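Local coordinates for Ras-interacting protein 1 (Homo sapiens, PDB 5KHO), which binds GTPases, forms homodimers and regulates GTPase signalling, cell architecture and adhesion in endothelial cells as blood vessels form, at residues V35-T38 against A39-A43; R114-P117 against G118-R121; R126-E129 against E130-L134. All blocks are in the same frame, centred on the assembly; numbering follows the deposited sequence.

Contact 1: V35-T38 against A39-A43; sequences VLAT and ARSTA
Between T38 and S41 the flat groups that meet are backbone amides rather than rings. The peptide joining A37 to T38 turns its N-H onto S41 OG, with N and OG 3.0 Å apart and an N-H...O angle of 171°, so the hydroxyl lies almost straight ahead of that N-H. The next amide but one is met by the other hydroxyl: R40 N donates a weak hydrogen bond to T38 OG1 at 3.3 Å, a loose ST turn.

Both hydroxyls are set by their first torsions. T38 OG1 stands between its own backbone N and carbonyl carbon (chi1 64°), which brings it to the R40 N-H, whereas S41 OG lies beside its backbone N (chi1 -72°), facing back toward T38. The two oxygens, T38 OG1 and S41 OG, come within 3.1 Å of each other. Apolar contact is slight, with A37 CB 4.1 Å from S41 CB. A water closes the loop by donating to two carbonyls, lying 2.9 Å from T38 O and 2.8 Å from S41 O. Two side-chain-to-backbone bonds and a water bridge span the bend from T38 to S41.

The turn carries the chain of this Ras-associating domain from strand 30-36 to helix 43-54. T42 is the N-cap of that helix: its OG1 caps a backbone N of the first turn and its own N is bonded to E45 OE1, consistent with a capping box. V35 and A37 pack on L46 of the helix, and A37 also rests on L19 of strand 18-22. L36, at the end of strand 30-36, packs on an apolar side chain of another protein's chain; the strand is one of the two outermost in the sheet of this chain.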
ATOM      1  N   VAL B  35     -18.719   3.783   7.259  1.00 74.14           N
ATOM      2  CA  VAL B  35     -18.793   5.157   7.755  1.00 77.49           C
ATOM      3  C   VAL B  35     -18.380   6.187   6.685  1.00 85.22           C
ATOM      4  O   VAL B  35     -17.669   5.853   5.721  1.00 82.97           O
ATOM      5  CB  VAL B  35     -17.959   5.347   9.052  1.00 76.34           C
ATOM      6  CG1 VAL B  35     -18.525   4.524  10.194  1.00 80.52           C
ATOM      7  CG2 VAL B  35     -16.494   4.990   8.840  1.00 77.50           C
ATOM      8  N   LEU B  36     -18.844   7.427   6.853  1.00 86.48           N
ATOM      9  CA  LEU B  36     -18.374   8.543   6.038  1.00 89.81           C
ATOM     10  C   LEU B  36     -17.041   9.038   6.566  1.00 91.11           C
ATOM     11  O   LEU B  36     -16.858   9.178   7.778  1.00 96.65           O
ATOM     12  CB  LEU B  36     -19.393   9.682   6.034  1.00 91.80           C
ATOM     13  CG  LEU B  36     -20.497   9.565   4.979  1.00 94.53           C
ATOM     14  CD1 LEU B  36     -21.811  10.106   5.517  1.00 94.02           C
ATOM     15  CD2 LEU B  36     -20.111  10.244   3.667  1.00 93.06           C
ATOM     16  N   ALA B  37     -16.106   9.278   5.657  1.00 89.10           N
ATOM     17  CA  ALA B  37     -14.807   9.824   6.034  1.00 91.17           C
ATOM     18  C   ALA B  37     -14.368  10.958   5.109  1.00 91.61           C
ATOM     19  O   ALA B  37     -14.499  10.876   3.880  1.00 89.68           O
ATOM     20  CB  ALA B  37     -13.754   8.726   6.093  1.00 85.95           C
ATOM     21  N   THR B  38     -13.857  12.020   5.720  1.00 92.33           N
ATOM     22  CA  THR B  38     -13.321  13.160   4.980  1.00 98.78           C
ATOM     23  C   THR B  38     -11.811  12.961   4.801  1.00 97.39           C
ATOM     24  O   THR B  38     -11.287  11.905   5.162  1.00 95.80           O
ATOM     25  CB  THR B  38     -13.680  14.505   5.669  1.00 99.13           C
ATOM     26  OG1 THR B  38     -13.072  14.583   6.967  1.00 94.89           O
ATOM     27  CG2 THR B  38     -15.199  14.638   5.820  1.00 97.81           C
ATOM     28  N   ALA B  39     -11.118  13.944   4.228  1.00 98.32           N
ATOM     29  CA  ALA B  39      -9.650  13.908   4.175  1.00 98.57           C
ATOM     30  C   ALA B  39      -9.026  14.198   5.546  1.00100.27           C
ATOM     31  O   ALA B  39      -7.858  13.881   5.782  1.00106.14           O
ATOM     32  CB  ALA B  39      -9.120  14.872   3.128  1.00 97.68           C
ATOM     33  N   ARG B  40      -9.820  14.788   6.444  1.00101.12           N
ATOM     34  CA  ARG B  40      -9.376  15.169   7.790  1.00101.31           C
ATOM     35  C   ARG B  40      -9.806  14.199   8.898  1.00 97.51           C
ATOM     36  O   ARG B  40      -9.276  14.253  10.015  1.00 97.28           O
ATOM     37  CB  ARG B  40      -9.845  16.588   8.122  1.00108.84           C
ATOM     38  CG  ARG B  40      -8.846  17.685   7.772  1.00113.99           C
ATOM     39  CD  ARG B  40      -9.515  19.025   7.455  1.00127.73           C
ATOM     40  NE  ARG B  40     -10.676  19.350   8.302  1.00140.68           N
ATOM     41  CZ  ARG B  40     -10.631  19.813   9.556  1.00142.78           C
ATOM     42  NH1 ARG B  40     -11.763  20.067  10.199  1.00141.64           N
ATOM     43  NH2 ARG B  40      -9.475  20.020  10.182  1.00147.36           N
ATOM     44  N   SER B  41     -10.763  13.322   8.589  1.00 92.81           N
ATOM     45  CA  SER B  41     -11.216  12.288   9.522  1.00 83.40           C
ATOM     46  C   SER B  41     -10.027  11.466  10.016  1.00 80.22           C
ATOM     47  O   SER B  41      -9.218  10.996   9.209  1.00 72.96           O
ATOM     48  CB  SER B  41     -12.254  11.387   8.851  1.00 81.38           C
ATOM     49  OG  SER B  41     -13.484  12.065   8.695  1.00 74.98           O
ATOM     50  N   THR B  42      -9.912  11.343  11.341  1.00 80.45           N
ATOM     51  CA  THR B  42      -8.843  10.558  11.991  1.00 79.65           C
ATOM     52  C   THR B  42      -9.302   9.130  12.256  1.00 77.04           C
ATOM     53  O   THR B  42     -10.503   8.862  12.287  1.00 81.28           O
ATOM     54  CB  THR B  42      -8.374  11.170  13.334  1.00 81.21           C
ATOM     55  OG1 THR B  42      -9.420  11.067  14.305  1.00 88.34           O
ATOM     56  CG2 THR B  42      -7.934  12.635  13.185  1.00 77.83           C
ATOM     57  N   ALA B  43      -8.341   8.224  12.443  1.00 79.17           N
ATOM     58  CA  ALA B  43      -8.620   6.822  12.779  1.00 77.15           C
ATOM     59  C   ALA B  43      -9.459   6.671  14.053  1.00 84.59           C
ATOM     60  O   ALA B  43     -10.402   5.882  14.068  1.00 80.91           O
ATOM     61  CB  ALA B  43      -7.327   6.040  12.900  1.00 68.35           C
TER
HETATM   62  O   HOH W   1      -9.461  10.139   6.576  1.00 73.81           O

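Contact 2: R114-P117 against G118-R121; sequences RARP and GWAR
R116 lays its aliphatic chain over the indole of W119. From CB, the chain turns with CG between the backbone N and the carbonyl carbon (chi1 57°), which brings CG 3.9 Å from W119 CD1. The next carbon, CD, sits over one face of the five-membered ring in a CH-pi contact, 3.8 Å from its centroid and offset toward the rim. Beyond it NE hydrogen-bonds to E111 O of the second subunit; the guanidinium plane is inclined 61° to the ring, and the touching is done by CG and CD.

The backbone beneath forms a type II beta turn from R116 to W119, closed by W119 N donating to R116 O at 3.3 Å. P117 and G118 occupy its two central positions, and the positive phi of G118 (78°) suits glycine. P117 O lies near the indole plane at its edge, 3.2 Å from W119 CD1. Behind the turn A115 CB meets W119 CB at 3.9 Å and R121 CB at 4.1 Å. W119 also packs on L112 of the second subunit. With an alanine in place of the indole, the R116 CD methylene would probably lose the ring face it lies on and L112 of the second subunit its partner, leaving a gap. R121 points its guanidinium to V109 O and D77, while R114 and A115 pair with an antiparallel strand of the second subunit.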
ATOM      1  N   ARG B 114      -1.919   0.832  -2.103  1.00 67.98           N
ATOM      2  CA  ARG B 114      -2.643  -0.291  -2.680  1.00 70.74           C
ATOM      3  C   ARG B 114      -1.945  -1.550  -2.269  1.00 66.59           C
ATOM      4  O   ARG B 114      -0.757  -1.524  -1.990  1.00 64.86           O
ATOM      5  CB  ARG B 114      -2.654  -0.197  -4.206  1.00 75.74           C
ATOM      6  CG  ARG B 114      -3.988   0.261  -4.748  1.00 85.19           C
ATOM      7  CD  ARG B 114      -3.795   1.329  -5.801  1.00 99.40           C
ATOM      8  NE  ARG B 114      -5.073   1.890  -6.241  1.00106.86           N
ATOM      9  CZ  ARG B 114      -5.750   2.850  -5.612  1.00108.97           C
ATOM     10  NH1 ARG B 114      -5.304   3.389  -4.476  1.00 97.61           N
ATOM     11  NH2 ARG B 114      -6.893   3.270  -6.130  1.00120.51           N
ATOM     12  N   ALA B 115      -2.684  -2.652  -2.223  1.00 70.49           N
ATOM     13  CA  ALA B 115      -2.076  -3.968  -2.016  1.00 72.93           C
ATOM     14  C   ALA B 115      -1.194  -4.315  -3.221  1.00 73.39           C
ATOM     15  O   ALA B 115      -1.394  -3.764  -4.315  1.00 86.00           O
ATOM     16  CB  ALA B 115      -3.155  -5.023  -1.804  1.00 64.43           C
ATOM     17  N   ARG B 116      -0.210  -5.192  -3.017  1.00 75.52           N
ATOM     18  CA  ARG B 116       0.521  -5.816  -4.133  1.00 82.42           C
ATOM     19  C   ARG B 116      -0.438  -6.651  -5.020  1.00 85.67           C
ATOM     20  O   ARG B 116      -1.530  -7.009  -4.560  1.00 85.80           O
ATOM     21  CB  ARG B 116       1.730  -6.632  -3.647  1.00 81.48           C
ATOM     22  CG  ARG B 116       1.455  -7.750  -2.650  1.00 85.30           C
ATOM     23  CD  ARG B 116       2.208  -9.027  -3.022  1.00 92.00           C
ATOM     24  NE  ARG B 116       3.661  -8.851  -3.119  1.00 94.67           N
ATOM     25  CZ  ARG B 116       4.455  -9.509  -3.964  1.00 95.07           C
ATOM     26  NH1 ARG B 116       3.952 -10.394  -4.819  1.00 98.69           N
ATOM     27  NH2 ARG B 116       5.759  -9.273  -3.960  1.00 92.93           N
ATOM     28  N   PRO B 117      -0.064  -6.918  -6.295  1.00 88.78           N
ATOM     29  CA  PRO B 117      -0.928  -7.690  -7.212  1.00 95.01           C
ATOM     30  C   PRO B 117      -1.426  -9.048  -6.688  1.00 98.06           C
ATOM     31  O   PRO B 117      -0.688  -9.769  -6.001  1.00 87.43           O
ATOM     32  CB  PRO B 117      -0.035  -7.889  -8.433  1.00101.94           C
ATOM     33  CG  PRO B 117       0.796  -6.652  -8.455  1.00105.12           C
ATOM     34  CD  PRO B 117       1.098  -6.356  -7.011  1.00 93.36           C
ATOM     35  N   GLY B 118      -2.685  -9.361  -7.009  1.00104.26           N
ATOM     36  CA  GLY B 118      -3.348 -10.602  -6.584  1.00107.10           C
ATOM     37  C   GLY B 118      -3.848 -10.618  -5.145  1.00111.72           C
ATOM     38  O   GLY B 118      -4.370 -11.643  -4.676  1.00112.26           O
ATOM     39  N   TRP B 119      -3.697  -9.486  -4.454  1.00107.14           N
ATOM     40  CA  TRP B 119      -4.068  -9.355  -3.044  1.00 95.65           C
ATOM     41  C   TRP B 119      -5.242  -8.404  -2.855  1.00 90.68           C
ATOM     42  O   TRP B 119      -5.297  -7.334  -3.470  1.00 87.94           O
ATOM     43  CB  TRP B 119      -2.878  -8.868  -2.220  1.00 97.59           C
ATOM     44  CG  TRP B 119      -1.799  -9.889  -1.995  1.00101.36           C
ATOM     45  CD1 TRP B 119      -1.131 -10.618  -2.946  1.00 98.83           C
ATOM     46  CD2 TRP B 119      -1.239 -10.270  -0.732  1.00102.54           C
ATOM     47  NE1 TRP B 119      -0.202 -11.437  -2.351  1.00 98.65           N
ATOM     48  CE2 TRP B 119      -0.242 -11.247  -0.995  1.00 97.38           C
ATOM     49  CE3 TRP B 119      -1.483  -9.888   0.598  1.00100.80           C
ATOM     50  CZ2 TRP B 119       0.509 -11.854   0.025  1.00 92.46           C
ATOM     51  CZ3 TRP B 119      -0.737 -10.495   1.616  1.00101.50           C
ATOM     52  CH2 TRP B 119       0.249 -11.469   1.318  1.00 93.08           C
ATOM     53  N   ALA B 120      -6.176  -8.820  -2.002  1.00 83.66           N
ATOM     54  CA  ALA B 120      -7.311  -8.002  -1.600  1.00 78.38           C
ATOM     55  C   ALA B 120      -6.935  -7.154  -0.377  1.00 77.31           C
ATOM     56  O   ALA B 120      -5.968  -7.462   0.328  1.00 72.12           O
ATOM     57  CB  ALA B 120      -8.517  -8.882  -1.311  1.00 70.70           C
ATOM     58  N   ARG B 121      -7.700  -6.086  -0.143  1.00 73.32           N
ATOM     59  CA  ARG B 121      -7.430  -5.155   0.935  1.00 68.19           C
ATOM     60  C   ARG B 121      -8.725  -4.530   1.451  1.00 75.16           C
ATOM     61  O   ARG B 121      -9.508  -3.976   0.669  1.00 82.25           O
ATOM     62  CB  ARG B 121      -6.480  -4.084   0.441  1.00 62.09           C
ATOM     63  CG  ARG B 121      -6.134  -3.015   1.444  1.00 62.92           C
ATOM     64  CD  ARG B 121      -5.630  -1.786   0.727  1.00 61.74           C
ATOM     65  NE  ARG B 121      -5.037  -0.825   1.649  1.00 69.85           N
ATOM     66  CZ  ARG B 121      -4.791   0.449   1.348  1.00 76.06           C
ATOM     67  NH1 ARG B 121      -5.093   0.930   0.142  1.00 78.17           N
ATOM     68  NH2 ARG B 121      -4.245   1.249   2.255  1.00 72.77           N
TER

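Contact 3: R126-E129 against E130-L134; sequences RGRE and EARRL
R126 and E130 cross at about a right angle, with the guanidinium and carboxylate planes 88° apart. They meet where R126 NH1 reaches E130 OE1 at 2.8 Å, a salt bridge whose hydrogen bond is weak because the N-H...O angle is only 118°. The oxygen lies at the edge of the guanidinium, while one face of the same group receives L134 CD1, 3.8 Å from R126 NH1. The R126 chain is extended from CG to NE, carrying its end alongside the first helical turns; NH2 has a second acid partner in E124.

E129 and R132 are turned quite differently. Their carboxylate and guanidinium planes lie 23° apart, and R132 grips side-on, with both nitrogens on one oxygen: E129 OE2 is 2.8 Å from R132 NE and 2.6 Å from R132 NH1. A bend at chi3 of R132 and one at chi2 of E129 bring the two ends together.

Beneath these pairs the helix begins with G127 at its N-cap, where A131 N donates to G127 O at 3.0 Å. Acidic side chains in the first turn, as here, are likely to interact favourably with the helix N-terminus. The helix follows directly from strand 120-127 and lies against the sheet: A131 packs on A74 and C76 of strand 73-80 and on V99 of strand 96-99, and L134 rests on L97.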
ATOM      1  N   ARG B 126     -11.035  -4.298  14.935  1.00 77.89           N
ATOM      2  CA  ARG B 126     -10.579  -5.375  15.815  1.00 82.64           C
ATOM      3  C   ARG B 126     -10.272  -4.905  17.232  1.00 86.27           C
ATOM      4  O   ARG B 126      -9.973  -3.722  17.454  1.00 86.64           O
ATOM      5  CB  ARG B 126      -9.340  -6.055  15.230  1.00 85.77           C
ATOM      6  CG  ARG B 126      -9.619  -7.007  14.078  1.00 89.23           C
ATOM      7  CD  ARG B 126      -8.321  -7.647  13.638  1.00 95.32           C
ATOM      8  NE  ARG B 126      -8.453  -8.356  12.372  1.00 98.07           N
ATOM      9  CZ  ARG B 126      -8.811  -9.630  12.254  1.00105.32           C
ATOM     10  NH1 ARG B 126      -9.097 -10.361  13.329  1.00108.44           N
ATOM     11  NH2 ARG B 126      -8.889 -10.172  11.047  1.00111.40           N
ATOM     12  N   GLY B 127     -10.352  -5.833  18.188  1.00 79.00           N
ATOM     13  CA  GLY B 127      -9.786  -5.604  19.510  1.00 80.90           C
ATOM     14  C   GLY B 127      -8.309  -5.283  19.352  1.00 82.19           C
ATOM     15  O   GLY B 127      -7.596  -5.984  18.619  1.00 83.77           O
ATOM     16  N   ARG B 128      -7.862  -4.211  20.013  1.00 80.77           N
ATOM     17  CA  ARG B 128      -6.479  -3.725  19.915  1.00 77.60           C
ATOM     18  C   ARG B 128      -5.410  -4.785  20.211  1.00 75.68           C
ATOM     19  O   ARG B 128      -4.412  -4.850  19.501  1.00 80.51           O
ATOM     20  CB  ARG B 128      -6.271  -2.492  20.789  1.00 74.83           C
ATOM     21  CG  ARG B 128      -5.077  -1.651  20.384  1.00 78.14           C
ATOM     22  CD  ARG B 128      -5.245  -0.236  20.903  1.00 86.51           C
ATOM     23  NE  ARG B 128      -4.553   0.736  20.060  1.00 87.81           N
ATOM     24  CZ  ARG B 128      -5.123   1.429  19.078  1.00 87.71           C
ATOM     25  NH1 ARG B 128      -4.403   2.295  18.375  1.00 92.59           N
ATOM     26  NH2 ARG B 128      -6.407   1.267  18.795  1.00 88.00           N
ATOM     27  N   GLU B 129      -5.622  -5.609  21.238  1.00 77.29           N
ATOM     28  CA  GLU B 129      -4.697  -6.713  21.539  1.00 80.60           C
ATOM     29  C   GLU B 129      -4.626  -7.854  20.493  1.00 78.96           C
ATOM     30  O   GLU B 129      -3.531  -8.279  20.119  1.00 72.29           O
ATOM     31  CB  GLU B 129      -4.893  -7.241  22.960  1.00 77.61           C
ATOM     32  CG  GLU B 129      -4.138  -6.421  23.993  1.00 84.66           C
ATOM     33  CD  GLU B 129      -2.742  -5.994  23.533  1.00 89.48           C
ATOM     34  OE1 GLU B 129      -1.934  -6.850  23.086  1.00 86.93           O
ATOM     35  OE2 GLU B 129      -2.457  -4.782  23.628  1.00 90.29           O
ATOM     36  N   GLU B 130      -5.784  -8.331  20.036  1.00 79.84           N
ATOM     37  CA  GLU B 130      -5.872  -9.220  18.875  1.00 83.96           C
ATOM     38  C   GLU B 130      -5.045  -8.669  17.694  1.00 84.65           C
ATOM     39  O   GLU B 130      -4.242  -9.396  17.088  1.00 86.48           O
ATOM     40  CB  GLU B 130      -7.342  -9.384  18.474  1.00 88.05           C
ATOM     41  CG  GLU B 130      -7.644 -10.533  17.518  1.00 97.99           C
ATOM     42  CD  GLU B 130      -9.064 -10.494  16.945  1.00109.65           C
ATOM     43  OE1 GLU B 130      -9.331 -11.255  15.988  1.00111.68           O
ATOM     44  OE2 GLU B 130      -9.921  -9.710  17.431  1.00113.08           O
ATOM     45  N   ALA B 131      -5.219  -7.371  17.430  1.00 76.85           N
ATOM     46  CA  ALA B 131      -4.639  -6.675  16.287  1.00 71.04           C
ATOM     47  C   ALA B 131      -3.122  -6.505  16.368  1.00 76.65           C
ATOM     48  O   ALA B 131      -2.408  -6.796  15.397  1.00 72.99           O
ATOM     49  CB  ALA B 131      -5.321  -5.328  16.112  1.00 65.50           C
ATOM     50  N   ARG B 132      -2.646  -6.030  17.526  1.00 84.49           N
ATOM     51  CA  ARG B 132      -1.217  -5.844  17.812  1.00 76.83           C
ATOM     52  C   ARG B 132      -0.454  -7.179  17.734  1.00 71.21           C
ATOM     53  O   ARG B 132       0.697  -7.199  17.302  1.00 71.72           O
ATOM     54  CB  ARG B 132      -1.042  -5.095  19.148  1.00 81.50           C
ATOM     55  CG  ARG B 132       0.302  -5.253  19.864  1.00 95.07           C
ATOM     56  CD  ARG B 132       0.580  -4.181  20.916  1.00 95.12           C
ATOM     57  NE  ARG B 132      -0.576  -3.836  21.751  1.00 99.76           N
ATOM     58  CZ  ARG B 132      -1.048  -2.599  21.920  1.00108.60           C
ATOM     59  NH1 ARG B 132      -2.109  -2.385  22.701  1.00102.48           N
ATOM     60  NH2 ARG B 132      -0.456  -1.569  21.325  1.00112.04           N
ATOM     61  N   ARG B 133      -1.122  -8.278  18.100  1.00 71.24           N
ATOM     62  CA  ARG B 133      -0.591  -9.645  17.927  1.00 75.89           C
ATOM     63  C   ARG B 133      -0.437 -10.018  16.463  1.00 75.97           C
ATOM     64  O   ARG B 133       0.665 -10.377  16.036  1.00 81.63           O
ATOM     65  CB  ARG B 133      -1.451 -10.699  18.649  1.00 77.01           C
ATOM     66  CG  ARG B 133      -1.066 -12.150  18.357  1.00 74.57           C
ATOM     67  CD  ARG B 133      -1.855 -13.152  19.193  1.00 78.40           C
ATOM     68  NE  ARG B 133      -3.257 -13.285  18.788  1.00 75.61           N
ATOM     69  CZ  ARG B 133      -3.701 -14.118  17.844  1.00 85.55           C
ATOM     70  NH1 ARG B 133      -2.854 -14.904  17.186  1.00 89.73           N
ATOM     71  NH2 ARG B 133      -5.000 -14.161  17.547  1.00 84.68           N
ATOM     72  N   LEU B 134      -1.537  -9.939  15.707  1.00 77.58           N
ATOM     73  CA  LEU B 134      -1.532 -10.266  14.266  1.00 78.70           C
ATOM     74  C   LEU B 134      -0.605  -9.367  13.455  1.00 80.38           C
ATOM     75  O   LEU B 134      -0.022  -9.824  12.477  1.00 86.81           O
ATOM     76  CB  LEU B 134      -2.943 -10.247  13.669  1.00 75.26           C
ATOM     77  CG  LEU B 134      -4.004 -11.189  14.261  1.00 75.57           C
ATOM     78  CD1 LEU B 134      -5.401 -10.744  13.841  1.00 72.75           C
ATOM     79  CD2 LEU B 134      -3.762 -12.655  13.914  1.00 73.05           C
TER

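How the contacts relate
The three contacts follow one another along the chain and are spread widely over the domain, their centres 21 to 22 Å apart; none touches another. All reach the five-stranded mixed sheet. Contact 1 leaves an outermost strand, 30-36, for helix 43-54, whereas contacts 2 and 3 mark the beginning and end of strand 120-127, which lies in the middle of the sheet. Contacts 1 and 3 sit on opposite sides of the chain's centre, although their nearest atoms are about 7 Å apart. Contact 2 faces the second subunit, and contact 1, through L36, meets a chain of another protein, so the two turns border separate interfaces; contact 3 touches no other chain of the assembly.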